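Local coordinates for protein Lic12234 (Leptospira interrogans, PDB 4TZH) that is of unknown function but belongs to a novel leucine-rich repeat subfamily of this human pathogen and may contribute to virulence, at residues A[104-115]-A[126-137]. Numbering follows the deposited sequence.
Sequences EEIGELEKLGIL and PKEIGQLENLVS
Glu104 meets Glu128 at one end of the contact, where the carboxylate of Glu128 lies against the CB of Glu104, CD to CB 3.6 Å. The bend of Glu128 at chi2 (82°) brings its carboxylate there, although the two acids probably repel each other. On the inner side, Ile106 CG2 comes within 4.1 Å of Pro126 CG, the two side chains crossing at about a right angle, and it also packs on Ile129 CD1. Gly107 is the closest backbone approach between the two 3-10 segments: its CA lies 3.3 Å from Glu128 O in a CA-H...O contact, bringing the two backbones directly together. Water links Gly107 O to Gln131 O. One methyl of Leu132, CD2, enters the turn of 104-115, 3.3 Å from Leu109 O and equally near Ile106 O, with Leu109 CB beside it. Farther along, Glu110 turns its carboxylate back to a salt bridge with Lys87, while a second water accepts the N-H of Asn134 and lies within bonding distance of the carbonyl oxygens of Glu110 and Leu112. Leu112 and Leu135 run side by side, pointing the same way, and Leu135 CD1 also reaches Leu115 CB at 3.9 Å. Gly113 O is gripped twice: Val136 N approaches in the carbonyl plane, on a lone pair, at 2.8 Å, and Ser137 N comes nearly in line with the C=O. Ile114 pairs with Ser137 as a parallel bridge, and Leu115 N returns a bond to Ser137 O, 3.1 Å long and nearly straight (165°). Leu92 of the preceding strand touches Ile106, Leu109, Leu112 and Leu115, extending the same apolar layer. Here equivalent 3-10 segments and turns recur 23 residues apart; their stacked parallel strands, with an inward ladder of leucines and isoleucines, are characteristic of the leucine-rich repeat solenoid.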
ATOM      1  N   GLU A 104      12.347  -0.543   1.858  1.00 33.39           N
ATOM      2  CA  GLU A 104      12.391  -1.182   3.173  1.00 33.69           C
ATOM      3  C   GLU A 104      11.313  -0.615   4.110  1.00 34.92           C
ATOM      4  O   GLU A 104      10.803  -1.352   4.949  1.00 33.71           O
ATOM      5  CB  GLU A 104      13.796  -1.053   3.808  1.00 36.81           C
ATOM      6  CG  GLU A 104      14.376   0.361   3.858  1.00 51.95           C
ATOM      7  CD  GLU A 104      15.850   0.500   3.513  1.00 79.67           C
ATOM      8  OE1 GLU A 104      16.630  -0.429   3.825  1.00 84.93           O
ATOM      9  OE2 GLU A 104      16.223   1.539   2.923  1.00 72.58           O
ATOM     10  N   GLU A 105      10.940   0.681   3.931  1.00 29.78           N
ATOM     11  CA  GLU A 105       9.977   1.384   4.783  1.00 28.09           C
ATOM     12  C   GLU A 105       8.580   0.811   4.716  1.00 29.80           C
ATOM     13  O   GLU A 105       7.781   1.041   5.628  1.00 28.10           O
ATOM     14  CB  GLU A 105       9.958   2.899   4.495  1.00 29.19           C
ATOM     15  CG  GLU A 105      11.208   3.600   5.006  1.00 30.52           C
ATOM     16  CD  GLU A 105      12.448   3.436   4.154  1.00 42.51           C
ATOM     17  OE1 GLU A 105      12.307   3.122   2.950  1.00 34.61           O
ATOM     18  OE2 GLU A 105      13.562   3.642   4.691  1.00 42.61           O
ATOM     19  N   ILE A 106       8.289   0.038   3.656  1.00 26.45           N
ATOM     20  CA  ILE A 106       6.986  -0.624   3.586  1.00 26.51           C
ATOM     21  C   ILE A 106       6.794  -1.504   4.836  1.00 28.60           C
ATOM     22  O   ILE A 106       5.675  -1.606   5.348  1.00 27.01           O
ATOM     23  CB  ILE A 106       6.816  -1.447   2.266  1.00 29.41           C
ATOM     24  CG1 ILE A 106       5.320  -1.719   2.001  1.00 30.33           C
ATOM     25  CG2 ILE A 106       7.644  -2.762   2.225  1.00 32.71           C
ATOM     26  CD1 ILE A 106       4.642  -0.560   1.277  1.00 39.75           C
ATOM     27  N   GLY A 107       7.870  -2.111   5.312  1.00 26.58           N
ATOM     28  CA  GLY A 107       7.825  -2.988   6.467  1.00 26.12           C
ATOM     29  C   GLY A 107       7.574  -2.290   7.776  1.00 28.29           C
ATOM     30  O   GLY A 107       7.431  -2.967   8.791  1.00 30.47           O
ATOM     31  N   GLU A 108       7.528  -0.930   7.788  1.00 24.23           N
ATOM     32  CA  GLU A 108       7.316  -0.165   9.012  1.00 23.30           C
ATOM     33  C   GLU A 108       5.856   0.161   9.252  1.00 23.73           C
ATOM     34  O   GLU A 108       5.518   0.837  10.215  1.00 24.33           O
ATOM     35  CB  GLU A 108       8.153   1.137   9.010  1.00 25.53           C
ATOM     36  CG  GLU A 108       9.649   0.904   9.156  1.00 34.86           C
ATOM     37  CD  GLU A 108      10.084   0.312  10.482  1.00 60.72           C
ATOM     38  OE1 GLU A 108       9.316   0.429  11.465  1.00 42.00           O
ATOM     39  OE2 GLU A 108      11.193  -0.266  10.539  1.00 67.46           O
ATOM     40  N   LEU A 109       4.964  -0.316   8.385  1.00 19.71           N
ATOM     41  CA  LEU A 109       3.527  -0.017   8.489  1.00 18.84           C
ATOM     42  C   LEU A 109       2.942  -1.055   9.455  1.00 19.57           C
ATOM     43  O   LEU A 109       2.288  -2.019   9.058  1.00 20.81           O
ATOM     44  CB  LEU A 109       2.923  -0.081   7.085  1.00 18.66           C
ATOM     45  CG  LEU A 109       3.508   0.933   6.090  1.00 21.01           C
ATOM     46  CD1 LEU A 109       2.968   0.722   4.686  1.00 19.94           C
ATOM     47  CD2 LEU A 109       3.284   2.352   6.547  1.00 22.51           C
ATOM     48  N   GLU A 110       3.166  -0.824  10.734  1.00 20.41           N
ATOM     49  CA  GLU A 110       2.861  -1.771  11.778  1.00 23.16           C
ATOM     50  C   GLU A 110       1.454  -2.332  11.820  1.00 20.85           C
ATOM     51  O   GLU A 110       1.302  -3.524  12.180  1.00 23.99           O
ATOM     52  CB  GLU A 110       3.212  -1.164  13.149  1.00 27.18           C
ATOM     53  CG  GLU A 110       4.681  -1.339  13.486  1.00 45.37           C
ATOM     54  CD  GLU A 110       5.311  -0.227  14.300  1.00 74.10           C
ATOM     55  OE1 GLU A 110       4.903  -0.035  15.470  1.00 72.43           O
ATOM     56  OE2 GLU A 110       6.252   0.416  13.785  1.00 68.48           O
ATOM     57  N   LYS A 111       0.427  -1.526  11.475  1.00 18.25           N
ATOM     58  CA  LYS A 111      -0.938  -2.017  11.592  1.00 17.77           C
ATOM     59  C   LYS A 111      -1.476  -2.459  10.221  1.00 18.70           C
ATOM     60  O   LYS A 111      -2.662  -2.769  10.113  1.00 18.71           O
ATOM     61  CB  LYS A 111      -1.841  -0.909  12.126  1.00 18.95           C
ATOM     62  CG  LYS A 111      -1.697  -0.714  13.644  1.00 20.39           C
ATOM     63  CD  LYS A 111      -2.714   0.368  14.044  1.00 22.43           C
ATOM     64  CE  LYS A 111      -2.628   0.690  15.499  1.00 26.96           C
ATOM     65  NZ  LYS A 111      -3.607   1.769  15.779  1.00 26.42           N
ATOM     66  N   LEU A 112      -0.621  -2.492   9.190  1.00 16.32           N
ATOM     67  CA  LEU A 112      -1.160  -2.806   7.851  1.00 16.32           C
ATOM     68  C   LEU A 112      -1.736  -4.198   7.789  1.00 16.72           C
ATOM     69  O   LEU A 112      -1.045  -5.168   8.151  1.00 18.72           O
ATOM     70  CB  LEU A 112      -0.040  -2.617   6.835  1.00 16.39           C
ATOM     71  CG  LEU A 112      -0.495  -2.575   5.365  1.00 17.80           C
ATOM     72  CD1 LEU A 112      -1.364  -1.365   5.092  1.00 19.04           C
ATOM     73  CD2 LEU A 112       0.706  -2.564   4.419  1.00 18.78           C
ATOM     74  N   GLY A 113      -2.969  -4.277   7.322  1.00 16.16           N
ATOM     75  CA  GLY A 113      -3.659  -5.550   7.228  1.00 16.20           C
ATOM     76  C   GLY A 113      -3.893  -5.998   5.806  1.00 16.50           C
ATOM     77  O   GLY A 113      -3.899  -7.210   5.545  1.00 17.82           O
ATOM     78  N   ILE A 114      -4.094  -5.043   4.886  1.00 15.64           N
ATOM     79  CA  ILE A 114      -4.409  -5.410   3.503  1.00 15.29           C
ATOM     80  C   ILE A 114      -3.530  -4.598   2.593  1.00 16.40           C
ATOM     81  O   ILE A 114      -3.478  -3.366   2.709  1.00 16.24           O
ATOM     82  CB  ILE A 114      -5.913  -5.125   3.229  1.00 19.15           C
ATOM     83  CG1 ILE A 114      -6.807  -6.025   4.151  1.00 22.14           C
ATOM     84  CG2 ILE A 114      -6.225  -5.413   1.752  1.00 20.29           C
ATOM     85  CD1 ILE A 114      -8.271  -5.739   4.252  1.00 38.67           C
ATOM     86  N   LEU A 115      -2.763  -5.289   1.725  1.00 15.05           N
ATOM     87  CA  LEU A 115      -1.829  -4.629   0.823  1.00 15.17           C
ATOM     88  C   LEU A 115      -2.086  -5.128  -0.598  1.00 14.68           C
ATOM     89  O   LEU A 115      -1.905  -6.323  -0.848  1.00 16.58           O
ATOM     90  CB  LEU A 115      -0.393  -4.918   1.264  1.00 15.45           C
ATOM     91  CG  LEU A 115       0.725  -4.368   0.400  1.00 17.40           C
ATOM     92  CD1 LEU A 115       0.569  -2.863   0.118  1.00 17.29           C
ATOM     93  CD2 LEU A 115       2.070  -4.610   1.036  1.00 18.43           C
ATOM     94  N   PRO A 126      11.086  -6.836  -0.617  1.00 25.35           N
ATOM     95  CA  PRO A 126      12.245  -6.664   0.267  1.00 26.78           C
ATOM     96  C   PRO A 126      12.117  -7.573   1.477  1.00 30.56           C
ATOM     97  O   PRO A 126      10.998  -7.917   1.858  1.00 30.01           O
ATOM     98  CB  PRO A 126      12.166  -5.185   0.680  1.00 28.71           C
ATOM     99  CG  PRO A 126      10.716  -4.832   0.576  1.00 31.80           C
ATOM    100  CD  PRO A 126      10.183  -5.662  -0.575  1.00 27.16           C
ATOM    101  N   LYS A 127      13.231  -7.929   2.103  1.00 30.34           N
ATOM    102  CA  LYS A 127      13.199  -8.793   3.287  1.00 30.50           C
ATOM    103  C   LYS A 127      12.332  -8.199   4.407  1.00 33.46           C
ATOM    104  O   LYS A 127      11.703  -8.945   5.161  1.00 32.39           O
ATOM    105  CB  LYS A 127      14.629  -9.088   3.792  1.00 33.79           C
ATOM    106  CG  LYS A 127      15.429  -7.855   4.198  1.00 34.86           C
ATOM    107  CD  LYS A 127      16.911  -8.196   4.414  1.00 42.94           C
ATOM    108  CE  LYS A 127      17.686  -6.955   4.808  1.00 47.92           C
ATOM    109  NZ  LYS A 127      19.156  -7.140   4.646  1.00 68.68           N
ATOM    110  N   GLU A 128      12.258  -6.859   4.470  1.00 29.84           N
ATOM    111  CA  GLU A 128      11.502  -6.129   5.480  1.00 29.46           C
ATOM    112  C   GLU A 128       9.999  -6.355   5.367  1.00 29.39           C
ATOM    113  O   GLU A 128       9.264  -5.970   6.274  1.00 27.47           O
ATOM    114  CB  GLU A 128      11.848  -4.625   5.480  1.00 30.29           C
ATOM    115  CG  GLU A 128      13.291  -4.335   5.883  1.00 34.09           C
ATOM    116  CD  GLU A 128      14.339  -4.477   4.794  1.00 45.26           C
ATOM    117  OE1 GLU A 128      13.965  -4.710   3.622  1.00 34.71           O
ATOM    118  OE2 GLU A 128      15.542  -4.315   5.110  1.00 41.50           O
ATOM    119  N   ILE A 129       9.523  -6.990   4.273  1.00 26.22           N
ATOM    120  CA  ILE A 129       8.104  -7.332   4.144  1.00 24.92           C
ATOM    121  C   ILE A 129       7.651  -8.240   5.310  1.00 27.82           C
ATOM    122  O   ILE A 129       6.505  -8.160   5.739  1.00 25.75           O
ATOM    123  CB  ILE A 129       7.788  -7.966   2.755  1.00 27.28           C
ATOM    124  CG1 ILE A 129       6.267  -7.941   2.455  1.00 27.04           C
ATOM    125  CG2 ILE A 129       8.318  -9.404   2.638  1.00 30.06           C
ATOM    126  CD1 ILE A 129       5.770  -6.675   1.933  1.00 30.22           C
ATOM    127  N   GLY A 130       8.574  -9.053   5.838  1.00 27.67           N
ATOM    128  CA  GLY A 130       8.284  -9.959   6.939  1.00 27.69           C
ATOM    129  C   GLY A 130       8.015  -9.267   8.254  1.00 32.25           C
ATOM    130  O   GLY A 130       7.628  -9.926   9.222  1.00 34.11           O
ATOM    131  N   GLN A 131       8.189  -7.925   8.299  1.00 26.69           N
ATOM    132  CA  GLN A 131       7.926  -7.151   9.502  1.00 26.02           C
ATOM    133  C   GLN A 131       6.447  -6.782   9.639  1.00 27.58           C
ATOM    134  O   GLN A 131       6.045  -6.249  10.681  1.00 28.26           O
ATOM    135  CB  GLN A 131       8.758  -5.858   9.515  1.00 28.09           C
ATOM    136  CG  GLN A 131      10.267  -6.092   9.613  1.00 31.92           C
ATOM    137  CD  GLN A 131      11.093  -4.864   9.326  1.00 49.03           C
ATOM    138  OE1 GLN A 131      10.598  -3.727   9.245  1.00 41.94           O
ATOM    139  NE2 GLN A 131      12.393  -5.068   9.165  1.00 43.35           N
ATOM    140  N   LEU A 132       5.636  -7.035   8.588  1.00 22.65           N
ATOM    141  CA  LEU A 132       4.212  -6.662   8.594  1.00 20.92           C
ATOM    142  C   LEU A 132       3.391  -7.677   9.354  1.00 24.21           C
ATOM    143  O   LEU A 132       2.631  -8.451   8.786  1.00 23.29           O
ATOM    144  CB  LEU A 132       3.711  -6.468   7.163  1.00 18.81           C
ATOM    145  CG  LEU A 132       4.426  -5.337   6.422  1.00 21.22           C
ATOM    146  CD1 LEU A 132       3.963  -5.294   4.987  1.00 21.93           C
ATOM    147  CD2 LEU A 132       4.158  -3.970   7.097  1.00 23.91           C
ATOM    148  N   GLU A 133       3.533  -7.657  10.685  1.00 22.68           N
ATOM    149  CA  GLU A 133       2.920  -8.679  11.538  1.00 24.73           C
ATOM    150  C   GLU A 133       1.415  -8.783  11.465  1.00 24.58           C
ATOM    151  O   GLU A 133       0.866  -9.850  11.749  1.00 25.24           O
ATOM    152  CB  GLU A 133       3.333  -8.495  13.010  1.00 27.73           C
ATOM    153  CG  GLU A 133       4.835  -8.510  13.237  1.00 38.64           C
ATOM    154  CD  GLU A 133       5.325  -8.541  14.671  1.00 69.62           C
ATOM    155  OE1 GLU A 133       4.690  -9.215  15.515  1.00 66.69           O
ATOM    156  OE2 GLU A 133       6.398  -7.949  14.929  1.00 70.80           O
ATOM    157  N   ASN A 134       0.725  -7.671  11.109  1.00 19.76           N
ATOM    158  CA  ASN A 134      -0.720  -7.694  11.086  1.00 18.93           C
ATOM    159  C   ASN A 134      -1.284  -7.942   9.670  1.00 18.68           C
ATOM    160  O   ASN A 134      -2.485  -7.875   9.473  1.00 18.40           O
ATOM    161  CB  ASN A 134      -1.221  -6.363  11.637  1.00 19.45           C
ATOM    162  CG  ASN A 134      -1.061  -6.304  13.133  1.00 21.27           C
ATOM    163  OD1 ASN A 134      -0.452  -5.356  13.673  1.00 22.15           O
ATOM    164  ND2 ASN A 134      -1.615  -7.291  13.808  1.00 22.40           N
ATOM    165  N   LEU A 135      -0.404  -8.252   8.703  1.00 18.40           N
ATOM    166  CA  LEU A 135      -0.875  -8.436   7.335  1.00 17.94           C
ATOM    167  C   LEU A 135      -1.722  -9.689   7.209  1.00 20.10           C
ATOM    168  O   LEU A 135      -1.242 -10.775   7.585  1.00 20.55           O
ATOM    169  CB  LEU A 135       0.317  -8.454   6.394  1.00 17.79           C
ATOM    170  CG  LEU A 135       0.018  -8.122   4.937  1.00 19.75           C
ATOM    171  CD1 LEU A 135      -0.454  -6.670   4.783  1.00 19.09           C
ATOM    172  CD2 LEU A 135       1.220  -8.403   4.083  1.00 21.32           C
ATOM    173  N   VAL A 136      -2.934  -9.552   6.644  1.00 17.93           N
ATOM    174  CA  VAL A 136      -3.893 -10.633   6.457  0.80 18.35           C
ATOM    175  C   VAL A 136      -4.022 -10.996   4.975  1.00 19.12           C
ATOM    176  O   VAL A 136      -4.259 -12.149   4.607  1.00 20.05           O
ATOM    177  CB  VAL A 136      -5.251 -10.213   7.072  0.80 22.95           C
ATOM    178  CG1 VAL A 136      -6.341 -11.245   6.816  0.80 24.39           C
ATOM    179  CG2 VAL A 136      -5.109  -9.958   8.580  0.80 23.13           C
ATOM    180  N   SER A 137      -3.879  -9.984   4.112  1.00 17.18           N
ATOM    181  CA  SER A 137      -4.046 -10.253   2.691  1.00 16.32           C
ATOM    182  C   SER A 137      -2.968  -9.516   1.906  1.00 16.85           C
ATOM    183  O   SER A 137      -2.759  -8.315   2.115  1.00 16.41           O
ATOM    184  CB  SER A 137      -5.429  -9.772   2.244  1.00 18.48           C
ATOM    185  OG  SER A 137      -5.585 -10.059   0.861  1.00 24.27           O
TER
HETATM  186  O   HOH W   1       5.876  -3.247  10.942  1.00 33.76           O
HETATM  187  O   HOH W   2       1.354  -5.272   9.509  1.00 21.08           O
HETATM  188  O   HOH W   3      -4.731  -7.836  -0.728  1.00 31.56           O